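Local structure of prolyl 4-hydroxylase alpha subunit Fe(2+) 2OG dioxygenase domain-containing protein (3W20) at residues Leu30-Val43 with Ile228-Gln241. The protein probably oxidises N-substituted L-amino acids as a 2-oxoglutarate-dependent dioxygenase of the double-stranded beta-helix fold, here with zinc in the metal site. Sequence-based numbering, arbitrary orientation.
Sequences LDADEADAIVMDIV and IMLKPQPGQLTLFQ
Gln241 reaches across to the loop after helix 23-31 with both hydrogens of its amide in use. Its chain runs extended beyond CG, and NE2 donates to Asp33 OD1 and to Ala35 O, each at 3.0 Å. Both acceptors lie close to the amide plane, while the Asp33 carboxylate stands 80° from it and is met on its anti side. OE1 in turn accepts from Arg176 and Arg199, and Arg11 bridges to Asp33 and Asp36.

From here strands 37-41 and 236-241 run antiparallel, the hydrogen-bonded pairs being Ile38 with Leu239 and Met40 with Leu237. On the face of those four, Leu30 lays CD1 against Leu239 CB (3.6 Å), the two side chains crossing at about a right angle. Met40, a selenomethionine bent at chi3 (64°), brings SE to Leu239 CD1 at 3.8 Å. On the other face Val39 lies alongside Thr238, and its CG2 meets Leu230 CD2 at 4.2 Å. Val39 CG1 rests against the Gln236 amide, whose NE2 bonds Asp41 OD1 on the syn side (2.9 Å) and whose OE1 takes Gln233 N within the type II turn. Beyond it, Gly235 O receives two N-H groups, from Ile42 and Val43.

Phe240 sits on this second face, CB 3.9 Å from Ala37 CB, its ring turned to zinc ligand His246, with which it packs edge-to-face. Apolar contacts thus lie between two polar ends, Gln241 with Asp33 and Ala35 O at one, Gln236 with Asp41 at the other; with both its N-H groups taken, the Gln241 amide is probably fixed in rotation, one residue along from Phe240 in this double-stranded beta-helix.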
# COMPACT_ATOMS: atom_id res chain seq x y z
N LEU A 30 8.02 16.61 26.02
CA LEU A 30 8.87 16.47 24.83
C LEU A 30 8.34 17.36 23.70
O LEU A 30 9.10 17.98 22.94
CB LEU A 30 8.94 15.01 24.40
CG LEU A 30 9.81 14.22 25.41
CD1 LEU A 30 9.43 12.74 25.37
CD2 LEU A 30 11.24 14.37 24.97
N ASP A 31 7.01 17.37 23.57
CA ASP A 31 6.42 18.06 22.39
C ASP A 31 6.61 19.55 22.61
O ASP A 31 6.62 20.31 21.64
CB ASP A 31 4.95 17.72 22.39
CG ASP A 31 4.25 18.14 21.13
OD1 ASP A 31 4.68 17.89 20.02
OD2 ASP A 31 3.24 18.85 21.30
N ALA A 32 6.69 19.97 23.88
CA ALA A 32 6.98 21.37 24.19
C ALA A 32 8.46 21.73 24.06
O ALA A 32 8.88 22.86 24.39
CB ALA A 32 6.49 21.70 25.61
N ASP A 33 9.29 20.83 23.62
CA ASP A 33 10.71 21.04 23.62
C ASP A 33 11.27 21.37 25.00
O ASP A 33 12.20 22.17 25.13
CB ASP A 33 11.18 22.07 22.52
CG ASP A 33 12.63 21.96 22.19
OD1 ASP A 33 13.30 20.89 22.34
OD2 ASP A 33 13.21 23.02 21.79
N GLU A 34 10.74 20.73 26.03
CA GLU A 34 11.23 20.94 27.43
C GLU A 34 12.17 19.78 27.89
O GLU A 34 12.71 19.80 28.99
CB GLU A 34 10.04 21.01 28.39
CG GLU A 34 9.32 22.38 28.29
CD GLU A 34 7.91 22.35 28.89
OE1 GLU A 34 7.57 21.33 29.51
OE2 GLU A 34 7.16 23.36 28.74
N ALA A 35 12.31 18.78 27.05
CA ALA A 35 13.24 17.68 27.35
C ALA A 35 13.75 17.11 26.01
O ALA A 35 13.07 17.22 24.99
CB ALA A 35 12.52 16.60 28.10
N ASP A 36 14.96 16.52 26.01
CA ASP A 36 15.39 15.83 24.84
C ASP A 36 15.06 14.32 24.91
O ASP A 36 14.81 13.70 23.90
CB ASP A 36 16.87 16.12 24.68
CG ASP A 36 17.14 17.60 24.58
OD1 ASP A 36 16.56 18.20 23.67
OD2 ASP A 36 17.77 18.20 25.49
N ALA A 37 15.12 13.75 26.08
CA ALA A 37 14.73 12.36 26.31
C ALA A 37 14.15 12.19 27.68
O ALA A 37 14.48 12.93 28.62
CB ALA A 37 15.91 11.39 26.11
N ILE A 38 13.28 11.23 27.80
CA ILE A 38 12.64 10.85 29.08
C ILE A 38 12.66 9.33 29.15
O ILE A 38 12.23 8.60 28.21
CB ILE A 38 11.23 11.37 29.20
CG1 ILE A 38 11.23 12.91 29.09
CG2 ILE A 38 10.65 11.05 30.63
CD1 ILE A 38 9.82 13.54 29.26
N VAL A 39 13.15 8.84 30.29
CA VAL A 39 13.14 7.39 30.52
C VAL A 39 12.23 7.04 31.69
O VAL A 39 12.39 7.60 32.79
CB VAL A 39 14.55 6.84 30.78
CG1 VAL A 39 14.42 5.33 31.03
CG2 VAL A 39 15.45 7.08 29.56
N MSE A 40 11.25 6.15 31.50
CA MSE A 40 10.20 5.91 32.50
C MSE A 40 10.12 4.42 32.87
O MSE A 40 10.25 3.56 32.04
CB MSE A 40 8.81 6.28 31.86
CG MSE A 40 8.86 7.68 31.24
SE MSE A 40 7.04 8.13 30.58
CE MSE A 40 6.12 8.13 32.29
N ASP A 41 9.90 4.13 34.15
CA ASP A 41 9.80 2.77 34.65
C ASP A 41 8.35 2.34 34.54
O ASP A 41 7.52 2.67 35.35
CB ASP A 41 10.24 2.71 36.11
CG ASP A 41 11.70 2.97 36.29
OD1 ASP A 41 12.43 3.28 35.33
OD2 ASP A 41 12.17 2.86 37.44
N ILE A 42 8.05 1.59 33.49
CA ILE A 42 6.67 1.26 33.15
C ILE A 42 6.31 -0.12 33.63
O ILE A 42 5.26 -0.30 34.28
CB ILE A 42 6.46 1.30 31.61
CG1 ILE A 42 6.75 2.73 31.06
CG2 ILE A 42 5.05 0.84 31.27
CD1 ILE A 42 5.99 3.81 31.82
N VAL A 43 7.12 -1.10 33.29
CA VAL A 43 6.68 -2.50 33.49
C VAL A 43 7.49 -3.14 34.63
O VAL A 43 8.75 -3.14 34.59
CB VAL A 43 6.92 -3.36 32.26
CG1 VAL A 43 6.43 -4.80 32.52
CG2 VAL A 43 6.24 -2.77 31.03
N ILE A 228 24.04 12.69 25.07
CA ILE A 228 23.37 12.05 26.20
C ILE A 228 23.55 10.59 25.98
O ILE A 228 23.16 10.05 24.91
CB ILE A 228 21.89 12.39 26.13
CG1 ILE A 228 21.72 13.88 26.40
CG2 ILE A 228 21.12 11.57 27.15
CD1 ILE A 228 20.28 14.34 26.27
N MSE A 229 24.22 9.89 26.92
CA MSE A 229 24.25 8.41 26.89
C MSE A 229 23.19 7.79 27.78
O MSE A 229 23.06 8.12 28.94
CB MSE A 229 25.69 7.87 27.18
CG MSE A 229 26.60 8.23 25.99
SE MSE A 229 28.47 7.77 26.45
CE MSE A 229 28.11 5.97 27.14
N LEU A 230 22.36 6.89 27.21
CA LEU A 230 21.26 6.29 27.91
C LEU A 230 21.50 4.77 27.95
O LEU A 230 22.09 4.26 26.99
CB LEU A 230 19.99 6.51 27.05
CG LEU A 230 19.47 7.93 26.87
CD1 LEU A 230 18.20 7.92 26.04
CD2 LEU A 230 19.17 8.48 28.26
N LYS A 231 21.16 4.12 29.05
CA LYS A 231 21.23 2.66 29.14
C LYS A 231 19.88 2.19 29.65
O LYS A 231 19.72 1.88 30.85
CB LYS A 231 22.32 2.23 30.16
CG LYS A 231 23.76 2.65 29.89
CD LYS A 231 24.41 1.90 28.74
CE LYS A 231 25.96 1.97 28.87
NZ LYS A 231 26.70 1.29 27.79
N PRO A 232 18.85 2.19 28.80
CA PRO A 232 17.51 1.83 29.28
C PRO A 232 17.54 0.32 29.69
O PRO A 232 18.18 -0.51 29.00
CB PRO A 232 16.61 2.07 28.05
CG PRO A 232 17.41 2.87 27.11
CD PRO A 232 18.88 2.56 27.38
N GLN A 233 16.84 0.01 30.76
CA GLN A 233 16.81 -1.35 31.33
C GLN A 233 15.51 -2.02 30.99
O GLN A 233 14.49 -1.36 30.76
CB GLN A 233 16.97 -1.26 32.85
CG GLN A 233 18.28 -0.55 33.27
CD GLN A 233 19.48 -1.33 32.76
OE1 GLN A 233 20.29 -0.86 31.94
NE2 GLN A 233 19.55 -2.56 33.18
N PRO A 234 15.50 -3.37 31.02
CA PRO A 234 14.16 -4.02 30.99
C PRO A 234 13.07 -3.35 31.84
O PRO A 234 13.25 -3.06 33.03
CB PRO A 234 14.46 -5.48 31.44
CG PRO A 234 15.87 -5.67 30.99
CD PRO A 234 16.59 -4.35 31.20
N GLY A 235 11.93 -3.03 31.17
CA GLY A 235 10.75 -2.48 31.84
C GLY A 235 10.72 -0.96 31.64
O GLY A 235 9.71 -0.32 31.91
N GLN A 236 11.83 -0.40 31.17
CA GLN A 236 11.89 1.09 30.93
C GLN A 236 11.41 1.48 29.52
O GLN A 236 11.75 0.83 28.55
CB GLN A 236 13.26 1.71 31.28
CG GLN A 236 13.68 1.54 32.75
CD GLN A 236 15.01 2.25 33.04
OE1 GLN A 236 15.97 2.16 32.28
NE2 GLN A 236 15.03 3.02 34.12
N LEU A 237 10.65 2.58 29.45
CA LEU A 237 10.20 3.15 28.17
C LEU A 237 11.08 4.38 27.97
O LEU A 237 11.14 5.23 28.84
CB LEU A 237 8.77 3.63 28.35
CG LEU A 237 8.17 4.38 27.13
CD1 LEU A 237 8.10 3.51 25.85
CD2 LEU A 237 6.77 4.85 27.57
N THR A 238 11.70 4.46 26.80
CA THR A 238 12.51 5.60 26.47
C THR A 238 11.75 6.43 25.40
O THR A 238 11.40 5.86 24.36
CB THR A 238 13.82 5.11 25.89
OG1 THR A 238 14.49 4.39 26.94
CG2 THR A 238 14.76 6.29 25.57
N LEU A 239 11.55 7.72 25.67
CA LEU A 239 10.82 8.62 24.78
C LEU A 239 11.83 9.73 24.42
O LEU A 239 12.55 10.23 25.34
CB LEU A 239 9.65 9.19 25.49
CG LEU A 239 8.62 8.16 26.00
CD1 LEU A 239 7.69 8.90 26.94
CD2 LEU A 239 7.88 7.75 24.73
N PHE A 240 12.05 9.99 23.13
CA PHE A 240 13.02 10.96 22.80
C PHE A 240 12.71 11.68 21.51
O PHE A 240 11.89 11.21 20.70
CB PHE A 240 14.44 10.32 22.61
CG PHE A 240 14.51 9.31 21.50
CD1 PHE A 240 15.19 9.58 20.30
CD2 PHE A 240 13.95 8.03 21.68
CE1 PHE A 240 15.23 8.60 19.27
CE2 PHE A 240 13.98 7.07 20.66
CZ PHE A 240 14.64 7.33 19.47
N GLN A 241 13.39 12.82 21.33
CA GLN A 241 13.16 13.57 20.06
C GLN A 241 13.95 12.89 18.95
O GLN A 241 15.23 12.93 18.89
CB GLN A 241 13.51 15.07 20.21
CG GLN A 241 12.61 15.74 21.20
CD GLN A 241 12.66 17.27 21.05
OE1 GLN A 241 12.65 17.78 19.92
NE2 GLN A 241 12.74 18.00 22.13